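Local structure of peptidoglycan glycosyltransferase (Atopobium parvulum, 4OVD) at residues Val299-Pro313 against Val455-Met468. The protein is a penicillin-binding protein that pairs a dimerisation domain with a penicillin-binding transpeptidase domain. Residues are numbered along the deposited sequence; the frame is centred on the assembly and turned at random.
Sequences VITTSIGVDNNLFGP and VISSSTASAELDMM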
ATOM      1  N   VAL A 299       9.830   0.275  10.427  1.00 28.45           N
ATOM      2  CA  VAL A 299       8.851   0.992  11.251  1.00 32.70           C
ATOM      3  C   VAL A 299       8.035  -0.014  12.085  1.00 33.57           C
ATOM      4  O   VAL A 299       7.634   0.266  13.221  1.00 31.42           O
ATOM      5  CB  VAL A 299       7.977   1.800  10.303  1.00 33.54           C
ATOM      6  CG1 VAL A 299       6.719   2.258  11.010  1.00 39.80           C
ATOM      7  CG2 VAL A 299       8.803   2.982   9.774  1.00 33.90           C
ATOM      8  N   ILE A 300       7.814  -1.200  11.513  1.00 29.79           N
ATOM      9  CA  ILE A 300       7.119  -2.288  12.210  1.00 32.79           C
ATOM     10  C   ILE A 300       8.010  -2.834  13.318  1.00 32.59           C
ATOM     11  O   ILE A 300       7.619  -2.973  14.447  1.00 28.28           O
ATOM     12  CB  ILE A 300       6.694  -3.367  11.174  1.00 29.82           C
ATOM     13  CG1 ILE A 300       5.608  -2.709  10.323  1.00 33.76           C
ATOM     14  CG2 ILE A 300       6.079  -4.553  11.818  1.00 29.50           C
ATOM     15  CD1 ILE A 300       5.379  -3.298   8.988  1.00 41.76           C
ATOM     16  N   THR A 301       9.248  -3.142  12.989  1.00 29.68           N
ATOM     17  CA  THR A 301      10.181  -3.642  13.971  1.00 28.08           C
ATOM     18  C   THR A 301      10.346  -2.677  15.133  1.00 30.16           C
ATOM     19  O   THR A 301      10.380  -3.098  16.310  1.00 31.05           O
ATOM     20  CB  THR A 301      11.522  -3.852  13.315  1.00 33.47           C
ATOM     21  OG1 THR A 301      11.311  -4.748  12.199  1.00 31.92           O
ATOM     22  CG2 THR A 301      12.567  -4.316  14.369  1.00 33.33           C
ATOM     23  N   THR A 302      10.490  -1.378  14.854  1.00 26.54           N
ATOM     24  CA  THR A 302      10.692  -0.452  15.984  1.00 27.75           C
ATOM     25  C   THR A 302       9.415  -0.272  16.758  1.00 28.56           C
ATOM     26  O   THR A 302       9.453  -0.103  17.989  1.00 31.56           O
ATOM     27  CB  THR A 302      11.265   0.893  15.507  1.00 31.47           C
ATOM     28  OG1 THR A 302      10.484   1.327  14.395  1.00 31.60           O
ATOM     29  CG2 THR A 302      12.628   0.717  14.910  1.00 33.67           C
ATOM     30  N   SER A 303       8.284  -0.232  16.066  1.00 29.82           N
ATOM     31  CA  SER A 303       7.011  -0.164  16.779  1.00 32.74           C
ATOM     32  C   SER A 303       6.821  -1.310  17.785  1.00 35.25           C
ATOM     33  O   SER A 303       6.366  -1.104  18.913  1.00 31.89           O
ATOM     34  CB  SER A 303       5.867  -0.204  15.801  1.00 34.99           C
ATOM     35  OG  SER A 303       5.936   0.983  15.067  1.00 35.49           O
ATOM     36  N   ILE A 304       7.142  -2.520  17.379  1.00 30.64           N
ATOM     37  CA  ILE A 304       7.011  -3.662  18.247  1.00 34.58           C
ATOM     38  C   ILE A 304       7.853  -3.564  19.524  1.00 34.69           C
ATOM     39  O   ILE A 304       7.351  -3.866  20.596  1.00 35.42           O
ATOM     40  CB  ILE A 304       7.358  -4.944  17.469  1.00 33.29           C
ATOM     41  CG1 ILE A 304       6.307  -5.208  16.412  1.00 31.15           C
ATOM     42  CG2 ILE A 304       7.404  -6.146  18.395  1.00 36.62           C
ATOM     43  CD1 ILE A 304       6.780  -6.297  15.422  1.00 34.56           C
ATOM     44  N   GLY A 305       9.113  -3.131  19.388  1.00 33.84           N
ATOM     45  CA  GLY A 305       9.987  -2.964  20.493  1.00 34.56           C
ATOM     46  C   GLY A 305       9.506  -1.890  21.443  1.00 33.71           C
ATOM     47  O   GLY A 305       9.394  -2.077  22.668  1.00 37.72           O
ATOM     48  N   VAL A 306       9.129  -0.785  20.865  1.00 32.22           N
ATOM     49  CA  VAL A 306       8.691   0.341  21.650  1.00 33.20           C
ATOM     50  C   VAL A 306       7.389  -0.002  22.340  1.00 33.82           C
ATOM     51  O   VAL A 306       7.200   0.229  23.530  1.00 37.46           O
ATOM     52  CB  VAL A 306       8.506   1.568  20.748  1.00 33.13           C
ATOM     53  CG1 VAL A 306       7.771   2.681  21.521  1.00 40.43           C
ATOM     54  CG2 VAL A 306       9.849   2.077  20.245  1.00 33.00           C
ATOM     55  N   ASP A 307       6.479  -0.620  21.608  1.00 33.17           N
ATOM     56  CA  ASP A 307       5.203  -0.929  22.207  1.00 35.42           C
ATOM     57  C   ASP A 307       5.392  -1.963  23.274  1.00 39.87           C
ATOM     58  O   ASP A 307       4.574  -2.085  24.137  1.00 36.68           O
ATOM     59  CB  ASP A 307       4.171  -1.422  21.204  1.00 39.41           C
ATOM     60  CG  ASP A 307       2.731  -1.163  21.725  1.00 47.30           C
ATOM     61  OD1 ASP A 307       2.383   0.026  22.090  1.00 44.10           O
ATOM     62  OD2 ASP A 307       1.984  -2.148  21.770  1.00 48.62           O
ATOM     63  N   ASN A 308       6.429  -2.776  23.190  1.00 38.52           N
ATOM     64  CA  ASN A 308       6.674  -3.741  24.281  1.00 36.57           C
ATOM     65  C   ASN A 308       7.558  -3.135  25.398  1.00 34.33           C
ATOM     66  O   ASN A 308       7.965  -3.822  26.311  1.00 33.98           O
ATOM     67  CB  ASN A 308       7.315  -4.987  23.722  1.00 37.02           C
ATOM     68  CG  ASN A 308       6.279  -5.984  23.207  1.00 41.61           C
ATOM     69  OD1 ASN A 308       5.746  -6.716  23.966  1.00 42.62           O
ATOM     70  ND2 ASN A 308       6.076  -6.042  21.929  1.00 43.47           N
ATOM     71  N   ASN A 309       7.913  -1.861  25.262  1.00 33.17           N
ATOM     72  CA  ASN A 309       8.687  -1.124  26.280  1.00 38.14           C
ATOM     73  C   ASN A 309      10.095  -1.707  26.463  1.00 36.95           C
ATOM     74  O   ASN A 309      10.632  -1.807  27.561  1.00 37.42           O
ATOM     75  CB  ASN A 309       7.952  -1.068  27.623  1.00 41.47           C
ATOM     76  CG  ASN A 309       6.563  -0.355  27.556  1.00 45.03           C
ATOM     77  OD1 ASN A 309       5.611  -0.818  28.134  1.00 49.19           O
ATOM     78  ND2 ASN A 309       6.459   0.715  26.825  1.00 42.54           N
ATOM     79  N   LEU A 310      10.700  -2.032  25.343  1.00 34.73           N
ATOM     80  CA  LEU A 310      11.996  -2.609  25.356  1.00 34.52           C
ATOM     81  C   LEU A 310      13.064  -1.602  25.011  1.00 31.08           C
ATOM     82  O   LEU A 310      14.242  -1.877  25.198  1.00 33.07           O
ATOM     83  CB  LEU A 310      12.053  -3.765  24.379  1.00 36.14           C
ATOM     84  CG  LEU A 310      11.052  -4.881  24.680  1.00 38.02           C
ATOM     85  CD1 LEU A 310      11.157  -5.923  23.594  1.00 39.53           C
ATOM     86  CD2 LEU A 310      11.213  -5.548  26.023  1.00 40.57           C
ATOM     87  N   PHE A 311      12.654  -0.467  24.481  1.00 28.81           N
ATOM     88  CA  PHE A 311      13.539   0.639  24.210  1.00 26.55           C
ATOM     89  C   PHE A 311      12.692   1.782  23.780  1.00 29.56           C
ATOM     90  O   PHE A 311      11.480   1.618  23.535  1.00 32.01           O
ATOM     91  CB  PHE A 311      14.551   0.316  23.059  1.00 32.66           C
ATOM     92  CG  PHE A 311      13.952  -0.355  21.849  1.00 32.98           C
ATOM     93  CD1 PHE A 311      13.258   0.349  20.905  1.00 32.11           C
ATOM     94  CD2 PHE A 311      14.142  -1.737  21.656  1.00 31.28           C
ATOM     95  CE1 PHE A 311      12.742  -0.286  19.770  1.00 36.15           C
ATOM     96  CE2 PHE A 311      13.599  -2.371  20.552  1.00 32.16           C
ATOM     97  CZ  PHE A 311      12.907  -1.638  19.608  1.00 35.23           C
ATOM     98  N   GLY A 312      13.307   2.950  23.643  1.00 29.40           N
ATOM     99  CA  GLY A 312      12.562   4.140  23.098  1.00 33.12           C
ATOM    100  C   GLY A 312      13.469   4.798  22.042  1.00 37.61           C
ATOM    101  O   GLY A 312      14.591   4.344  21.847  1.00 36.54           O
ATOM    102  N   PRO A 313      13.014   5.887  21.381  1.00 35.35           N
ATOM    103  CA  PRO A 313      13.770   6.569  20.329  1.00 34.36           C
ATOM    104  C   PRO A 313      15.198   6.952  20.701  1.00 34.74           C
ATOM    105  O   PRO A 313      16.126   6.847  19.901  1.00 31.39           O
ATOM    106  CB  PRO A 313      12.947   7.808  20.104  1.00 39.21           C
ATOM    107  CG  PRO A 313      11.557   7.349  20.347  1.00 40.79           C
ATOM    108  CD  PRO A 313      11.651   6.421  21.503  1.00 38.26           C
ATOM    109  N   VAL A 455      -3.475  -1.900  17.394  1.00 42.61           N
ATOM    110  CA  VAL A 455      -2.235  -2.650  17.277  1.00 43.36           C
ATOM    111  C   VAL A 455      -1.195  -2.213  18.293  1.00 39.00           C
ATOM    112  O   VAL A 455      -0.548  -3.030  18.898  1.00 43.25           O
ATOM    113  CB  VAL A 455      -1.732  -2.541  15.807  1.00 43.44           C
ATOM    114  CG1 VAL A 455      -0.442  -3.270  15.613  1.00 46.65           C
ATOM    115  CG2 VAL A 455      -2.793  -3.110  14.904  1.00 45.49           C
ATOM    116  N   ILE A 456      -0.986  -0.920  18.399  1.00 37.61           N
ATOM    117  CA  ILE A 456      -0.056  -0.340  19.357  1.00 39.19           C
ATOM    118  C   ILE A 456      -0.765   0.813  20.075  1.00 39.91           C
ATOM    119  O   ILE A 456      -1.815   1.288  19.622  1.00 37.00           O
ATOM    120  CB  ILE A 456       1.192   0.210  18.659  1.00 35.91           C
ATOM    121  CG1 ILE A 456       0.788   1.187  17.590  1.00 34.68           C
ATOM    122  CG2 ILE A 456       2.015  -0.916  18.030  1.00 38.45           C
ATOM    123  CD1 ILE A 456       1.949   1.701  16.818  1.00 38.35           C
ATOM    124  N   SER A 457      -0.203   1.280  21.177  1.00 39.97           N
ATOM    125  CA  SER A 457      -0.797   2.449  21.869  1.00 42.08           C
ATOM    126  C   SER A 457      -0.523   3.740  21.100  1.00 43.80           C
ATOM    127  O   SER A 457       0.368   3.810  20.247  1.00 36.34           O
ATOM    128  CB  SER A 457      -0.152   2.633  23.226  1.00 44.55           C
ATOM    129  OG  SER A 457       1.206   2.979  23.083  1.00 47.62           O
ATOM    130  N   SER A 458      -1.219   4.803  21.471  1.00 41.46           N
ATOM    131  CA  SER A 458      -1.031   6.086  20.834  1.00 43.34           C
ATOM    132  C   SER A 458       0.333   6.638  21.185  1.00 45.47           C
ATOM    133  O   SER A 458       0.895   7.413  20.409  1.00 41.66           O
ATOM    134  CB  SER A 458      -2.126   7.106  21.240  1.00 48.82           C
ATOM    135  OG  SER A 458      -2.234   7.165  22.631  1.00 55.61           O
ATOM    136  N   SER A 459       0.834   6.308  22.371  1.00 42.26           N
ATOM    137  CA  SER A 459       2.166   6.776  22.740  1.00 43.61           C
ATOM    138  C   SER A 459       3.218   6.159  21.818  1.00 43.38           C
ATOM    139  O   SER A 459       4.139   6.853  21.396  1.00 36.89           O
ATOM    140  CB  SER A 459       2.500   6.496  24.191  1.00 46.82           C
ATOM    141  OG  SER A 459       2.393   5.126  24.497  1.00 60.61           O
ATOM    142  N   THR A 460       3.154   4.852  21.590  1.00 34.59           N
ATOM    143  CA  THR A 460       4.085   4.205  20.663  1.00 35.53           C
ATOM    144  C   THR A 460       3.981   4.837  19.279  1.00 33.48           C
ATOM    145  O   THR A 460       4.999   5.104  18.698  1.00 36.69           O
ATOM    146  CB  THR A 460       3.784   2.716  20.609  1.00 37.36           C
ATOM    147  OG1 THR A 460       3.931   2.195  21.936  1.00 42.51           O
ATOM    148  CG2 THR A 460       4.670   2.025  19.644  1.00 40.88           C
ATOM    149  N   ALA A 461       2.744   5.046  18.765  1.00 32.24           N
ATOM    150  CA  ALA A 461       2.501   5.679  17.504  1.00 34.02           C
ATOM    151  C   ALA A 461       3.165   7.031  17.426  1.00 37.75           C
ATOM    152  O   ALA A 461       3.807   7.327  16.440  1.00 34.83           O
ATOM    153  CB  ALA A 461       1.037   5.806  17.192  1.00 36.43           C
ATOM    154  N   SER A 462       3.054   7.822  18.478  1.00 35.47           N
ATOM    155  CA  SER A 462       3.699   9.102  18.538  1.00 35.98           C
ATOM    156  C   SER A 462       5.225   9.017  18.529  1.00 35.33           C
ATOM    157  O   SER A 462       5.859   9.835  17.919  1.00 34.62           O
ATOM    158  CB  SER A 462       3.289   9.842  19.839  1.00 42.93           C
ATOM    159  OG  SER A 462       1.918  10.096  19.780  1.00 48.44           O
ATOM    160  N   ALA A 463       5.825   8.066  19.240  1.00 37.16           N
ATOM    161  CA  ALA A 463       7.275   7.939  19.247  1.00 36.28           C
ATOM    162  C   ALA A 463       7.720   7.508  17.820  1.00 37.69           C
ATOM    163  O   ALA A 463       8.679   8.024  17.310  1.00 35.29           O
ATOM    164  CB  ALA A 463       7.705   6.902  20.277  1.00 41.06           C
ATOM    165  N   GLU A 464       6.963   6.619  17.153  1.00 33.54           N
ATOM    166  CA  GLU A 464       7.307   6.223  15.809  1.00 32.06           C
ATOM    167  C   GLU A 464       7.186   7.395  14.799  1.00 34.88           C
ATOM    168  O   GLU A 464       8.064   7.559  13.910  1.00 32.42           O
ATOM    169  CB  GLU A 464       6.470   5.073  15.350  1.00 32.61           C
ATOM    170  CG  GLU A 464       6.722   3.788  16.101  1.00 36.04           C
ATOM    171  CD  GLU A 464       8.068   3.134  15.780  1.00 40.44           C
ATOM    172  OE1 GLU A 464       8.471   3.048  14.587  1.00 45.02           O
ATOM    173  OE2 GLU A 464       8.728   2.693  16.753  1.00 46.51           O
ATOM    174  N   LEU A 465       6.123   8.182  14.890  1.00 31.65           N
ATOM    175  CA  LEU A 465       5.984   9.317  14.010  1.00 33.45           C
ATOM    176  C   LEU A 465       7.151  10.288  14.207  1.00 37.34           C
ATOM    177  O   LEU A 465       7.669  10.860  13.221  1.00 35.43           O
ATOM    178  CB  LEU A 465       4.686  10.085  14.262  1.00 40.07           C
ATOM    179  CG  LEU A 465       3.375   9.517  13.733  1.00 41.21           C
ATOM    180  CD1 LEU A 465       2.180  10.369  14.239  1.00 41.86           C
ATOM    181  CD2 LEU A 465       3.393   9.412  12.203  1.00 37.73           C
ATOM    182  N   ASP A 466       7.524  10.507  15.475  1.00 34.62           N
ATOM    183  CA  ASP A 466       8.666  11.355  15.777  1.00 35.22           C
ATOM    184  C   ASP A 466       9.919  10.855  15.051  1.00 36.75           C
ATOM    185  O   ASP A 466      10.651  11.632  14.454  1.00 30.30           O
ATOM    186  CB  ASP A 466       8.934  11.481  17.274  1.00 41.96           C
ATOM    187  CG  ASP A 466       9.918  12.608  17.582  1.00 44.70           C
ATOM    188  OD1 ASP A 466       9.535  13.778  17.389  1.00 55.92           O
ATOM    189  OD2 ASP A 466      11.065  12.328  18.009  1.00 45.89           O
HETATM  190  N   MSE A 467      10.165   9.564  15.080  1.00 32.64           N
HETATM  191  CA  MSE A 467      11.323   9.041  14.409  1.00 34.41           C
HETATM  192  C   MSE A 467      11.172   9.117  12.908  1.00 37.40           C
HETATM  193  O   MSE A 467      12.120   9.430  12.234  1.00 34.13           O
HETATM  194  CB  MSE A 467      11.731   7.631  14.788  1.00 34.72           C
HETATM  195  CG  MSE A 467      12.041   7.574  16.252  1.00 35.38           C
HETATM  196 SE   MSE A 467      12.652   5.807  16.834  0.84 35.90          SE
HETATM  197  CE  MSE A 467      10.936   4.833  16.868  1.00 37.14           C
HETATM  198  N   MSE A 468       9.970   8.912  12.382  1.00 34.26           N
HETATM  199  CA  MSE A 468       9.751   8.974  10.936  1.00 30.55           C
HETATM  200  C   MSE A 468       9.907  10.390  10.472  1.00 33.91           C
HETATM  201  O   MSE A 468      10.222  10.623   9.323  1.00 32.78           O
HETATM  202  CB  MSE A 468       8.397   8.453  10.600  1.00 29.26           C
HETATM  203  CG  MSE A 468       8.452   6.948  10.810  1.00 32.51           C
HETATM  204 SE   MSE A 468       6.568   6.362  10.659  0.83 35.82          SE
HETATM  205  CE  MSE A 468       6.194   6.714   8.776  1.00 39.85           C
TER
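D307 meets T460 and S457 where helix 299-307 nears its C-terminal end and helix 458-468 begins, a worked example of a carboxylate from one helix holding the start of another, with S457 as the N-cap residue. Its OD1 takes two bonds. T460 OG1 donates to the anti lone pair of D307 OD1 at 2.7 Å. S457 N comes to the same oxygen from above the carboxylate plane at 3.0 Å, almost straight (174°). Two donors on OD1 probably limit how far the carboxylate can turn, and the positive end of the helix dipole would probably favour its charged form. I456 packs CG2 against D307 CG.

E464, the second carboxylate, instead works as a knob, its side chain fitting among V299, T302, S303 and V306. A bend at chi2 (-71°) folds the chain back, bringing OE1 within 2.7 Å of T302 OG1, whose single proton may alternatively serve K298 O. S303 OG, lying against E464 CG and CD, donates to V299 O (2.6 Å), not to the glutamate. That carbonyl oxygen also lies 3.2 Å from E464 OE1, a pairing of two acceptors that would tend to raise the pKa of this buried acid.

The third element is apolar. Beyond the Schellman motif at N309, the chain returns so that P313 rests CG on A463 CB (3.9 Å) and CB on the selenium of M467 (3.8 Å), a residue modelled as selenomethionine. M467 crosses the proline at about a right angle and bends at its end, carrying CE towards T302 and V306; V344 and L348 of helix 344-350 also touch it.

With axes 9.3 Å apart and running at 137°, this is a single knob-into-hole contact between two helices in the helical part of the penicillin-binding fold, involving the helix that starts at K298, the lysine of the family's SxxK motif.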